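Local structure of BILBO1_N domain-containing protein (Trypanosoma brucei equiperdum, 7A1I) at residues 7-12 / 83-88; 21-26 / 37-42; 30-35 / 75-80; 58-63 / 87-92. The protein is probably a cytoskeletal component of the trypanosome flagellar pocket collar, the part described here being its ubiquitin-like N-terminal domain. All blocks are in the same frame, centred on the assembly; numbering follows the deposited sequence.

The four contacts illustrate how a sheet and one helix share out the work of holding a ubiquitin-like domain together. Contacts 1 and 4 join strand 84-89 to its two neighbours, parallel to strand 6-14 and antiparallel to strand 60-65, and rest on backbone hydrogen bonds. Contacts 2 and 3 both use helix 32-50; contact 2 meets the sheet through apolar and aromatic side chains without a single hydrogen bond across, whereas contact 3 ties the start of the helix to a loop with one bond and a leucine. Contact 1 is deepest and contact 2 is also buried, while contacts 3 and 4 run from core to surface, contact 4 reaching a sodium ion.

Contact 1. Residues 7-12 / 83-88; sequences SICVAT and NSQVYL
Residues 7-12 and 83-88 run side by side in parallel near the centre of the domain, and the contact is tightest from C9 onward. C9 N donates almost straight along the C=O axis of S84, V86 N to C9 O at 2.7 Å, A11 N to V86 O, and L88 N to A11 O, which is the alternating ladder of a parallel pair. V86 O is gripped twice, because NE2 of Q85 also donates to it at 3.1 Å. Q85 manages this by leaving with CG anti to the backbone N and then bending sharply (chi2 72°), so that its amide folds back across C9 and A11; OE1 comes within 3.4 Å of C9 CB, and NE2 bonds N20 as well. On the other face V10 and V86 lie alongside each other, while CG1 of V10 and CD1 of L88 are pressed to 3.5 Å, tighter than usual for methyl groups. T12 closes the far end, its OG1, anti to the backbone N, donating to L88 O at 2.9 Å.

The N-terminal end is looser. N83 is exposed and poorly ordered, and its N makes a weak, bent bond to S7 O (126°). On their face, C9 and Q85 are partly exposed; V10 and V86 are buried.

Y87, whose CD2 lies 4.0 Å from A11 CB, sends its OH to D95 and K18. Strand 17-25 flanks 7-12 and strand 60-65 flanks 83-88, while helix 32-50 covers the face of V10 and L88 through S39 and L36.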
loop_
_atom_site.group_PDB
_atom_site.type_symbol
_atom_site.label_atom_id
_atom_site.label_comp_id
_atom_site.label_asym_id
_atom_site.label_seq_id
_atom_site.Cartn_x
_atom_site.Cartn_y
_atom_site.Cartn_z
ATOM N N SER A 7 11.026 -0.094 -7.152
ATOM C CA SER A 7 10.523 0.290 -5.836
ATOM C C SER A 7 9.024 0.589 -5.903
ATOM O O SER A 7 8.605 1.526 -6.588
ATOM C CB SER A 7 11.295 1.502 -5.313
ATOM O OG SER A 7 10.553 2.199 -4.326
ATOM N N ILE A 8 8.223 -0.173 -5.162
ATOM C CA ILE A 8 6.787 0.072 -5.063
ATOM C C ILE A 8 6.474 0.463 -3.619
ATOM O O ILE A 8 6.878 -0.236 -2.682
ATOM C CB ILE A 8 5.955 -1.161 -5.462
ATOM C CG1 ILE A 8 6.393 -1.751 -6.820
ATOM C CG2 ILE A 8 4.460 -0.809 -5.450
ATOM C CD1 ILE A 8 5.926 -0.972 -8.027
ATOM N N CYS A 9 5.777 1.583 -3.436
ATOM C CA CYS A 9 5.266 1.962 -2.127
ATOM C C CYS A 9 3.796 1.590 -2.020
ATOM O O CYS A 9 3.049 1.654 -3.006
ATOM C CB CYS A 9 5.426 3.454 -1.853
ATOM S SG CYS A 9 7.118 4.016 -1.733
ATOM N N VAL A 10 3.399 1.183 -0.819
ATOM C CA VAL A 10 2.060 0.697 -0.521
ATOM C C VAL A 10 1.615 1.370 0.766
ATOM O O VAL A 10 2.330 1.301 1.774
ATOM C CB VAL A 10 2.022 -0.823 -0.358
ATOM C CG1 VAL A 10 0.601 -1.281 -0.122
ATOM C CG2 VAL A 10 2.610 -1.496 -1.634
ATOM N N ALA A 11 0.475 2.063 0.728
ATOM C CA ALA A 11 0.014 2.783 1.921
ATOM C C ALA A 11 -1.386 2.305 2.280
ATOM O O ALA A 11 -2.069 1.661 1.472
ATOM C CB ALA A 11 0.037 4.306 1.714
ATOM N N THR A 12 -1.765 2.549 3.534
ATOM C CA THR A 12 -3.086 2.169 4.038
ATOM C C THR A 12 -3.366 2.972 5.306
ATOM O O THR A 12 -2.487 3.647 5.836
ATOM C CB THR A 12 -3.184 0.650 4.291
ATOM O OG1 THR A 12 -4.562 0.236 4.393
ATOM C CG2 THR A 12 -2.415 0.223 5.532
ATOM N N ASN A 83 8.626 3.309 -8.718
ATOM C CA ASN A 83 8.203 4.401 -7.846
ATOM C C ASN A 83 6.691 4.552 -7.803
ATOM O O ASN A 83 6.188 5.627 -7.448
ATOM C CB ASN A 83 8.848 5.734 -8.249
ATOM C CG ASN A 83 10.301 5.832 -7.829
ATOM O OD1 ASN A 83 10.733 5.161 -6.888
ATOM N ND2 ASN A 83 11.064 6.674 -8.521
ATOM N N SER A 84 5.949 3.500 -8.144
ATOM C CA SER A 84 4.502 3.569 -8.028
ATOM C C SER A 84 4.081 3.682 -6.566
ATOM O O SER A 84 4.746 3.175 -5.657
ATOM C CB SER A 84 3.848 2.344 -8.671
ATOM O OG SER A 84 3.873 2.442 -10.089
ATOM N N GLN A 85 2.965 4.374 -6.344
ATOM C CA GLN A 85 2.349 4.477 -5.026
ATOM C C GLN A 85 1.015 3.744 -5.084
ATOM O O GLN A 85 0.125 4.113 -5.864
ATOM C CB GLN A 85 2.141 5.935 -4.589
ATOM C CG GLN A 85 1.464 6.054 -3.232
ATOM C CD GLN A 85 2.394 5.656 -2.063
ATOM O OE1 GLN A 85 3.457 6.248 -1.874
ATOM N NE2 GLN A 85 2.000 4.640 -1.308
ATOM N N VAL A 86 0.890 2.719 -4.273
ATOM C CA VAL A 86 -0.338 1.952 -4.128
ATOM C C VAL A 86 -1.036 2.354 -2.841
ATOM O O VAL A 86 -0.385 2.708 -1.840
ATOM C CB VAL A 86 -0.016 0.445 -4.147
ATOM C CG1 VAL A 86 -1.240 -0.385 -3.768
ATOM C CG2 VAL A 86 0.446 0.052 -5.562
ATOM N N TYR A 87 -2.372 2.308 -2.862
ATOM C CA TYR A 87 -3.177 2.503 -1.662
ATOM C C TYR A 87 -4.145 1.340 -1.523
ATOM O O TYR A 87 -4.852 1.001 -2.479
ATOM C CB TYR A 87 -3.961 3.830 -1.689
ATOM C CG TYR A 87 -4.565 4.179 -0.349
ATOM C CD1 TYR A 87 -5.911 3.921 -0.068
ATOM C CD2 TYR A 87 -3.793 4.787 0.640
ATOM C CE1 TYR A 87 -6.461 4.255 1.176
ATOM C CE2 TYR A 87 -4.331 5.112 1.885
ATOM C CZ TYR A 87 -5.650 4.841 2.149
ATOM O OH TYR A 87 -6.179 5.186 3.377
ATOM N N LEU A 88 -4.198 0.761 -0.322
ATOM C CA LEU A 88 -5.046 -0.385 -0.014
ATOM C C LEU A 88 -6.209 0.055 0.866
ATOM O O LEU A 88 -5.998 0.649 1.936
ATOM C CB LEU A 88 -4.249 -1.495 0.675
ATOM C CG LEU A 88 -3.034 -1.972 -0.121
ATOM C CD1 LEU A 88 -2.277 -3.078 0.625
ATOM C CD2 LEU A 88 -3.448 -2.435 -1.531
#

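Contact 2. Residues 21-26 / 37-42; sequences LRFLFD and NYSTTA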
loop_
_atom_site.group_PDB
_atom_site.type_symbol
_atom_site.label_atom_id
_atom_site.label_comp_id
_atom_site.label_asym_id
_atom_site.label_seq_id
_atom_site.Cartn_x
_atom_site.Cartn_y
_atom_site.Cartn_z
ATOM N N LEU A 21 4.717 1.972 3.248
ATOM C CA LEU A 21 5.817 1.010 3.212
ATOM C C LEU A 21 6.425 0.923 1.813
ATOM O O LEU A 21 5.707 0.941 0.809
ATOM C CB LEU A 21 5.343 -0.401 3.595
ATOM C CG LEU A 21 4.618 -0.559 4.927
ATOM C CD1 LEU A 21 4.183 -2.004 5.127
ATOM C CD2 LEU A 21 5.512 -0.101 6.063
ATOM N N ARG A 22 7.745 0.777 1.741
ATOM C CA ARG A 22 8.438 0.616 0.468
ATOM C C ARG A 22 8.923 -0.819 0.334
ATOM O O ARG A 22 9.534 -1.357 1.266
ATOM C CB ARG A 22 9.618 1.586 0.356
ATOM C CG ARG A 22 10.079 1.826 -1.071
ATOM C CD ARG A 22 11.122 0.833 -1.520
ATOM N NE ARG A 22 12.328 0.913 -0.707
ATOM C CZ ARG A 22 13.351 1.709 -0.990
ATOM N NH1 ARG A 22 13.307 2.485 -2.066
ATOM N NH2 ARG A 22 14.419 1.723 -0.204
ATOM N N PHE A 23 8.688 -1.417 -0.838
ATOM C CA PHE A 23 9.180 -2.743 -1.184
ATOM C C PHE A 23 10.074 -2.646 -2.413
ATOM O O PHE A 23 9.747 -1.942 -3.376
ATOM C CB PHE A 23 8.023 -3.715 -1.463
ATOM C CG PHE A 23 7.172 -3.990 -0.260
ATOM C CD1 PHE A 23 5.944 -3.360 -0.104
ATOM C CD2 PHE A 23 7.602 -4.874 0.720
ATOM C CE1 PHE A 23 5.162 -3.603 1.020
ATOM C CE2 PHE A 23 6.834 -5.116 1.851
ATOM C CZ PHE A 23 5.616 -4.490 2.004
ATOM N N LEU A 24 11.209 -3.337 -2.363
ATOM C CA LEU A 24 12.186 -3.366 -3.447
ATOM C C LEU A 24 12.157 -4.737 -4.110
ATOM O O LEU A 24 12.311 -5.758 -3.434
ATOM C CB LEU A 24 13.594 -3.067 -2.928
ATOM C CG LEU A 24 13.858 -1.620 -2.534
ATOM C CD1 LEU A 24 14.749 -1.570 -1.301
ATOM C CD2 LEU A 24 14.489 -0.865 -3.691
ATOM N N PHE A 25 11.974 -4.760 -5.425
ATOM C CA PHE A 25 11.942 -6.001 -6.186
ATOM C C PHE A 25 13.044 -5.996 -7.234
ATOM O O PHE A 25 13.658 -4.964 -7.522
ATOM C CB PHE A 25 10.582 -6.204 -6.865
ATOM C CG PHE A 25 9.436 -6.235 -5.912
ATOM C CD1 PHE A 25 8.963 -7.442 -5.413
ATOM C CD2 PHE A 25 8.838 -5.045 -5.489
ATOM C CE1 PHE A 25 7.905 -7.464 -4.516
ATOM C CE2 PHE A 25 7.778 -5.058 -4.599
ATOM C CZ PHE A 25 7.309 -6.262 -4.108
ATOM N N ASP A 26 13.275 -7.176 -7.811
ATOM C CA ASP A 26 14.220 -7.318 -8.914
ATOM C C ASP A 26 13.778 -6.470 -10.109
ATOM O O ASP A 26 12.636 -6.008 -10.193
ATOM C CB ASP A 26 14.347 -8.782 -9.342
ATOM C CG ASP A 26 14.649 -9.716 -8.180
ATOM O OD1 ASP A 26 13.711 -10.380 -7.686
ATOM O OD2 ASP A 26 15.823 -9.793 -7.760
ATOM N N ASN A 37 -0.049 -9.882 -1.287
ATOM C CA ASN A 37 0.277 -10.823 -0.210
ATOM C C ASN A 37 1.393 -10.281 0.688
ATOM O O ASN A 37 1.311 -10.390 1.921
ATOM C CB ASN A 37 0.687 -12.195 -0.783
ATOM C CG ASN A 37 -0.458 -12.898 -1.514
ATOM O OD1 ASN A 37 -1.636 -12.628 -1.267
ATOM N ND2 ASN A 37 -0.113 -13.791 -2.425
ATOM N N TYR A 38 2.451 -9.711 0.090
ATOM C CA TYR A 38 3.510 -9.073 0.879
ATOM C C TYR A 38 2.948 -7.943 1.741
ATOM O O TYR A 38 3.293 -7.819 2.927
ATOM C CB TYR A 38 4.609 -8.523 -0.037
ATOM C CG TYR A 38 5.546 -9.551 -0.646
ATOM C CD1 TYR A 38 6.487 -9.173 -1.594
ATOM C CD2 TYR A 38 5.484 -10.889 -0.285
ATOM C CE1 TYR A 38 7.353 -10.099 -2.160
ATOM C CE2 TYR A 38 6.343 -11.825 -0.844
ATOM C CZ TYR A 38 7.275 -11.424 -1.781
ATOM O OH TYR A 38 8.125 -12.351 -2.337
ATOM N N SER A 39 2.081 -7.107 1.151
ATOM C CA SER A 39 1.480 -5.999 1.873
ATOM C C SER A 39 0.615 -6.485 3.024
ATOM O O SER A 39 0.610 -5.885 4.103
ATOM C CB SER A 39 0.633 -5.153 0.909
ATOM O OG SER A 39 1.436 -4.556 -0.092
ATOM N N THR A 40 -0.159 -7.545 2.801
ATOM C CA THR A 40 -1.022 -8.061 3.852
ATOM C C THR A 40 -0.200 -8.602 5.017
ATOM O O THR A 40 -0.499 -8.313 6.190
ATOM C CB THR A 40 -1.951 -9.121 3.272
ATOM O OG1 THR A 40 -2.877 -8.484 2.374
ATOM C CG2 THR A 40 -2.697 -9.868 4.380
ATOM N N THR A 41 0.867 -9.348 4.715
ATOM C CA THR A 41 1.753 -9.828 5.780
ATOM C C THR A 41 2.369 -8.660 6.551
ATOM O O THR A 41 2.382 -8.655 7.795
ATOM C CB THR A 41 2.862 -10.703 5.202
ATOM O OG1 THR A 41 2.283 -11.822 4.526
ATOM C CG2 THR A 41 3.758 -11.230 6.330
ATOM N N ALA A 42 2.886 -7.663 5.816
ATOM C CA ALA A 42 3.602 -6.548 6.428
ATOM C C ALA A 42 2.686 -5.705 7.297
ATOM O O ALA A 42 3.078 -5.291 8.392
ATOM C CB ALA A 42 4.254 -5.677 5.355
#
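The single helix that crosses the sheet of this domain rests here on the second strand of the N-terminal hairpin, with strand 21-25 and helix 37-42 set at 137° and their axes 10.6 Å apart. A42 offers a single methyl group: its CB receives CD1 of L21 at 3.7 Å and CZ of F23 at 3.8 Å. F23 holds CG anti to its carbonyl carbon, which sends the ring up toward the helix so that A42 CB meets it at the edge, in the ring plane. Beside it, CE1 of F23 lies 4.0 Å from S39 OG, a hydroxyl already hydrogen-bonded to L35 O one turn back. This apolar layer between hairpin and helix is part of the core of the beta-grasp, or ubiquitin-like, fold, and no hydrogen bond crosses it.

Toward the end of the strand the contact turns aromatic. F25 and Y38 reach for each other tip to tip, and their rings meet edge to edge with CE1 of F25 3.6 Å from CE1 of Y38. CD1 of Y38 comes almost as near, 3.7 Å from the same F25 CE1. Both side chains hold CG anti to their own carbonyl carbon. P30 packs on F25 too.

Contact 3. Residues 30-35 / 75-80; sequences PSVSRL and ERTTQL
T77 is the side chain that brings residues 75-80 up against the start of the helix. From its CB, which points toward residues 30-35, two branches part. OG1, anti to the carbonyl carbon, comes within 3.3 Å of S31 CA and accepts the N-H of V32 at 3.2 Å (151°). CG2, anti to the backbone N, ends against P30 O at 3.3 Å. The T77 hydroxyl therefore occupies an amide of the first helical turn. S31, at the N-cap, deals with another: its OG, in the crowded position between backbone N and carbonyl carbon, takes a weak bond from R34 N.

In the beta-grasp fold the helix starts next to the connection leading into the last strand of the core sheet, and that connection here includes a short 3-10 turn at 77-79, as the corresponding link in ubiquitin does. Q79 fastens the turn from within, since its OE1 receives the N-H of both E75 and R76 in the plane of its carbonyl, the former at 2.8 Å and nearly straight.

Inward of T77 the contact is apolar. L80 extends CD1 between V32 CG2, at 3.8 Å, and L35 CD2, at 3.7 Å, crossing L35 obliquely. V32 turns the same CG2 to R76 C, 3.5 Å away, on the more exposed flank. Both L35 and L80 continue onto I8 and V86 of the sheet.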
loop_
_atom_site.group_PDB
_atom_site.type_symbol
_atom_site.label_atom_id
_atom_site.label_comp_id
_atom_site.label_asym_id
_atom_site.label_seq_id
_atom_site.Cartn_x
_atom_site.Cartn_y
_atom_site.Cartn_z
ATOM N N PRO A 30 7.265 -7.008 -9.280
ATOM C CA PRO A 30 6.248 -7.863 -8.673
ATOM C C PRO A 30 5.026 -7.994 -9.569
ATOM O O PRO A 30 4.775 -7.184 -10.463
ATOM C CB PRO A 30 5.896 -7.119 -7.377
ATOM C CG PRO A 30 6.114 -5.686 -7.720
ATOM C CD PRO A 30 7.142 -5.611 -8.831
ATOM N N SER A 31 4.258 -9.033 -9.291
ATOM C CA SER A 31 2.914 -9.162 -9.820
ATOM C C SER A 31 1.970 -8.601 -8.768
ATOM O O SER A 31 2.324 -8.460 -7.588
ATOM C CB SER A 31 2.569 -10.622 -10.124
ATOM O OG SER A 31 2.315 -11.304 -8.899
ATOM N N VAL A 32 0.774 -8.219 -9.208
ATOM C CA VAL A 32 -0.127 -7.564 -8.269
ATOM C C VAL A 32 -0.443 -8.488 -7.103
ATOM O O VAL A 32 -0.414 -8.074 -5.935
ATOM C CB VAL A 32 -1.411 -7.105 -8.974
ATOM C CG1 VAL A 32 -2.330 -6.491 -7.945
ATOM C CG2 VAL A 32 -1.085 -6.108 -10.075
ATOM N N SER A 33 -0.724 -9.759 -7.386
ATOM C CA SER A 33 -1.109 -10.657 -6.305
ATOM C C SER A 33 0.020 -10.832 -5.295
ATOM O O SER A 33 -0.223 -10.855 -4.079
ATOM C CB SER A 33 -1.536 -12.002 -6.863
ATOM O OG SER A 33 -0.399 -12.712 -7.308
ATOM N N ARG A 34 1.262 -10.927 -5.781
ATOM C CA ARG A 34 2.407 -11.017 -4.880
ATOM C C ARG A 34 2.541 -9.762 -4.028
ATOM O O ARG A 34 2.785 -9.845 -2.818
ATOM C CB ARG A 34 3.686 -11.241 -5.684
ATOM C CG ARG A 34 4.858 -11.719 -4.825
ATOM C CD ARG A 34 4.694 -13.189 -4.434
ATOM N NE ARG A 34 4.769 -14.063 -5.604
ATOM C CZ ARG A 34 4.502 -15.365 -5.592
ATOM N NH1 ARG A 34 4.135 -15.963 -4.466
ATOM N NH2 ARG A 34 4.594 -16.069 -6.714
ATOM N N LEU A 35 2.421 -8.592 -4.654
ATOM C CA LEU A 35 2.482 -7.335 -3.918
ATOM C C LEU A 35 1.401 -7.263 -2.844
ATOM O O LEU A 35 1.639 -6.757 -1.732
ATOM C CB LEU A 35 2.353 -6.170 -4.902
ATOM C CG LEU A 35 2.244 -4.803 -4.227
ATOM C CD1 LEU A 35 3.596 -4.418 -3.598
ATOM C CD2 LEU A 35 1.801 -3.793 -5.260
ATOM N N GLU A 75 -5.465 -3.545 -11.137
ATOM C CA GLU A 75 -5.974 -4.802 -11.674
ATOM C C GLU A 75 -4.915 -5.600 -12.434
ATOM O O GLU A 75 -5.000 -6.830 -12.498
ATOM C CB GLU A 75 -7.166 -4.535 -12.603
ATOM C CG GLU A 75 -8.413 -3.966 -11.921
ATOM C CD GLU A 75 -9.596 -3.839 -12.878
ATOM O OE1 GLU A 75 -9.719 -2.790 -13.549
ATOM O OE2 GLU A 75 -10.396 -4.795 -12.973
ATOM N N ARG A 76 -3.946 -4.928 -13.051
ATOM C CA ARG A 76 -2.970 -5.583 -13.907
ATOM C C ARG A 76 -1.551 -5.250 -13.468
ATOM O O ARG A 76 -1.258 -4.139 -13.013
ATOM C CB ARG A 76 -3.136 -5.193 -15.402
ATOM C CG ARG A 76 -4.467 -5.566 -16.030
ATOM C CD ARG A 76 -4.860 -7.011 -15.741
ATOM N NE ARG A 76 -3.895 -7.995 -16.235
ATOM C CZ ARG A 76 -3.946 -8.564 -17.437
ATOM N NH1 ARG A 76 -4.900 -8.242 -18.307
ATOM N NH2 ARG A 76 -3.020 -9.452 -17.781
ATOM N N THR A 77 -0.664 -6.233 -13.644
ATOM C CA THR A 77 0.732 -6.073 -13.251
ATOM C C THR A 77 1.421 -4.976 -14.059
ATOM O O THR A 77 2.351 -4.331 -13.556
ATOM C CB THR A 77 1.446 -7.429 -13.385
ATOM O OG1 THR A 77 0.934 -8.315 -12.377
ATOM C CG2 THR A 77 2.950 -7.295 -13.191
ATOM N N THR A 78 0.977 -4.731 -15.305
ATOM C CA THR A 78 1.562 -3.651 -16.097
ATOM C C THR A 78 1.360 -2.282 -15.463
ATOM O O THR A 78 2.052 -1.332 -15.841
ATOM C CB THR A 78 0.979 -3.624 -17.526
ATOM O OG1 THR A 78 -0.454 -3.639 -17.463
ATOM C CG2 THR A 78 1.465 -4.811 -18.335
ATOM N N GLN A 79 0.469 -2.159 -14.482
ATOM C CA GLN A 79 0.311 -0.895 -13.778
ATOM C C GLN A 79 1.404 -0.651 -12.744
ATOM O O GLN A 79 1.491 0.462 -12.205
ATOM C CB GLN A 79 -1.054 -0.845 -13.092
ATOM C CG GLN A 79 -2.243 -0.752 -14.033
ATOM C CD GLN A 79 -3.547 -0.848 -13.264
ATOM O OE1 GLN A 79 -4.013 -1.952 -12.944
ATOM N NE2 GLN A 79 -4.134 0.312 -12.932
ATOM N N LEU A 80 2.211 -1.658 -12.418
ATOM C CA LEU A 80 3.201 -1.514 -11.354
ATOM C C LEU A 80 4.521 -1.082 -11.979
ATOM O O LEU A 80 5.391 -1.899 -12.293
ATOM C CB LEU A 80 3.325 -2.805 -10.555
ATOM C CG LEU A 80 2.032 -3.074 -9.775
ATOM C CD1 LEU A 80 2.118 -4.340 -8.921
ATOM C CD2 LEU A 80 1.657 -1.864 -8.910
#

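Contact 4. Residues 58-63 / 87-92; sequences VNSAVV and YLFQPD. With NA (sodium ion), chain E.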
loop_
_atom_site.group_PDB
_atom_site.type_symbol
_atom_site.label_atom_id
_atom_site.label_comp_id
_atom_site.label_asym_id
_atom_site.label_seq_id
_atom_site.Cartn_x
_atom_site.Cartn_y
_atom_site.Cartn_z
ATOM N N VAL A 58 -7.140 -6.506 2.647
ATOM C CA VAL A 58 -7.444 -5.633 1.516
ATOM C C VAL A 58 -8.784 -6.032 0.922
ATOM O O VAL A 58 -9.002 -7.213 0.608
ATOM C CB VAL A 58 -6.337 -5.702 0.449
ATOM C CG1 VAL A 58 -6.699 -4.838 -0.763
ATOM C CG2 VAL A 58 -5.021 -5.257 1.036
ATOM N N ASN A 59 -9.695 -5.060 0.761
ATOM C CA ASN A 59 -10.876 -5.333 -0.050
ATOM C C ASN A 59 -10.939 -4.504 -1.332
ATOM O O ASN A 59 -11.808 -4.772 -2.174
ATOM C CB ASN A 59 -12.181 -5.203 0.777
ATOM C CG ASN A 59 -12.528 -3.780 1.169
ATOM O OD1 ASN A 59 -11.676 -2.901 1.230
ATOM N ND2 ASN A 59 -13.804 -3.563 1.475
ATOM N N SER A 60 -10.008 -3.566 -1.535
ATOM C CA SER A 60 -9.890 -2.810 -2.783
ATOM C C SER A 60 -8.498 -2.185 -2.865
ATOM O O SER A 60 -7.910 -1.848 -1.843
ATOM C CB SER A 60 -10.967 -1.717 -2.864
ATOM O OG SER A 60 -10.871 -1.017 -4.090
ATOM N N ALA A 61 -7.945 -2.072 -4.079
ATOM C CA ALA A 61 -6.619 -1.473 -4.263
ATOM C C ALA A 61 -6.604 -0.442 -5.391
ATOM O O ALA A 61 -7.255 -0.643 -6.419
ATOM C CB ALA A 61 -5.563 -2.553 -4.538
ATOM N N VAL A 62 -5.854 0.657 -5.209
ATOM C CA VAL A 62 -5.685 1.657 -6.262
ATOM C C VAL A 62 -4.210 2.005 -6.407
ATOM O O VAL A 62 -3.402 1.802 -5.501
ATOM C CB VAL A 62 -6.511 2.948 -6.018
ATOM C CG1 VAL A 62 -7.992 2.679 -6.195
ATOM C CG2 VAL A 62 -6.195 3.549 -4.635
ATOM N N VAL A 63 -3.855 2.534 -7.573
ATOM C CA VAL A 63 -2.483 2.939 -7.844
ATOM C C VAL A 63 -2.515 4.335 -8.445
ATOM O O VAL A 63 -3.394 4.656 -9.255
ATOM C CB VAL A 63 -1.734 1.937 -8.751
ATOM C CG1 VAL A 63 -2.462 1.725 -10.107
ATOM C CG2 VAL A 63 -0.288 2.382 -8.975
ATOM N N TYR A 87 -2.372 2.308 -2.862
ATOM C CA TYR A 87 -3.177 2.503 -1.662
ATOM C C TYR A 87 -4.145 1.340 -1.523
ATOM O O TYR A 87 -4.852 1.001 -2.479
ATOM C CB TYR A 87 -3.961 3.830 -1.689
ATOM C CG TYR A 87 -4.565 4.179 -0.349
ATOM C CD1 TYR A 87 -5.911 3.921 -0.068
ATOM C CD2 TYR A 87 -3.793 4.787 0.640
ATOM C CE1 TYR A 87 -6.461 4.255 1.176
ATOM C CE2 TYR A 87 -4.331 5.112 1.885
ATOM C CZ TYR A 87 -5.650 4.841 2.149
ATOM O OH TYR A 87 -6.179 5.186 3.377
ATOM N N LEU A 88 -4.198 0.761 -0.322
ATOM C CA LEU A 88 -5.046 -0.385 -0.014
ATOM C C LEU A 88 -6.209 0.055 0.866
ATOM O O LEU A 88 -5.998 0.649 1.936
ATOM C CB LEU A 88 -4.249 -1.495 0.675
ATOM C CG LEU A 88 -3.034 -1.972 -0.121
ATOM C CD1 LEU A 88 -2.277 -3.078 0.625
ATOM C CD2 LEU A 88 -3.448 -2.435 -1.531
ATOM N N PHE A 89 -7.425 -0.175 0.384
ATOM C CA PHE A 89 -8.622 0.011 1.188
ATOM C C PHE A 89 -8.874 -1.238 2.020
ATOM O O PHE A 89 -8.519 -2.354 1.626
ATOM C CB PHE A 89 -9.829 0.318 0.300
ATOM C CG PHE A 89 -9.728 1.627 -0.409
ATOM C CD1 PHE A 89 -9.858 2.821 0.298
ATOM C CD2 PHE A 89 -9.491 1.678 -1.781
ATOM C CE1 PHE A 89 -9.754 4.040 -0.342
ATOM C CE2 PHE A 89 -9.401 2.898 -2.434
ATOM C CZ PHE A 89 -9.528 4.088 -1.705
ATOM N N GLN A 90 -9.477 -1.043 3.195
ATOM C CA GLN A 90 -9.805 -2.141 4.090
ATOM C C GLN A 90 -11.305 -2.214 4.344
ATOM O O GLN A 90 -12.011 -1.206 4.250
ATOM C CB GLN A 90 -9.092 -1.994 5.441
ATOM C CG GLN A 90 -7.589 -1.862 5.376
ATOM C CD GLN A 90 -7.022 -1.438 6.721
ATOM O OE1 GLN A 90 -7.210 -2.132 7.722
ATOM N NE2 GLN A 90 -6.345 -0.292 6.759
ATOM N N PRO A 91 -11.821 -3.384 4.703
ATOM C CA PRO A 91 -13.195 -3.456 5.209
ATOM C C PRO A 91 -13.269 -2.926 6.638
ATOM O O PRO A 91 -12.265 -2.842 7.343
ATOM C CB PRO A 91 -13.505 -4.954 5.156
ATOM C CG PRO A 91 -12.166 -5.603 5.373
ATOM C CD PRO A 91 -11.172 -4.713 4.673
ATOM N N ASP A 92 -14.490 -2.555 7.048
ATOM C CA ASP A 92 -14.767 -2.083 8.416
ATOM C C ASP A 92 -13.886 -0.888 8.807
ATOM O O ASP A 92 -13.462 -0.760 9.958
ATOM C CB ASP A 92 -14.595 -3.224 9.432
ATOM C CG ASP A 92 -15.681 -4.287 9.322
ATOM O OD1 ASP A 92 -16.872 -3.927 9.451
ATOM O OD2 ASP A 92 -15.343 -5.474 9.051
HETATM NA NA NA E . -13.672 -0.108 2.049
HETATM O O HOH W 1 -13.176 -0.610 -0.019
#
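Backbone bonds come first in this antiparallel pairing of 58-63 with 87-92. V62 and Y87 form a hydrogen-bonded pair with two nearly straight bonds, V62 N to Y87 O (169°) and Y87 N to V62 O (170°). F89 N then donates to S60 O at 2.8 Å, in the plane of the carbonyl. F89 O receives its bond from N59 N, one residue before S60, at 3.1 Å and from above the carbonyl plane, so the regular ladder breaks off here.

Apolar contacts divide between the two faces. On one, L88 spreads its branches: CD1 meets V58 CG2 at 3.5 Å, while CD2 lies 3.7 Å from A61 CB. On the other, V62 lies alongside Y87, its CG2 against Y87 CB, and extends the same methyl to F89 CE2 at 3.9 Å.

Aromatic packing adds to that second face. F89 presents a face to the edge of the Y87 ring, a T-shaped pair with Y87 CD1 3.8 Å above the F89 plane and near its rim. F89 CD2 also approaches S60 OG. Apolar side chains from the chain of another protein pack on V62, Y87 and F89.

Metal binding belongs to the loop end, where the sodium ion has Q90 O as a long ligand at 3.0 Å along with a closer water. Q90 leaves the strand pair at its CB and bonds D13 O through NE2. Strand 84-89 lies between 60-65 and 6-14 in the middle of the mixed sheet, as the last core strand of a beta-grasp fold does.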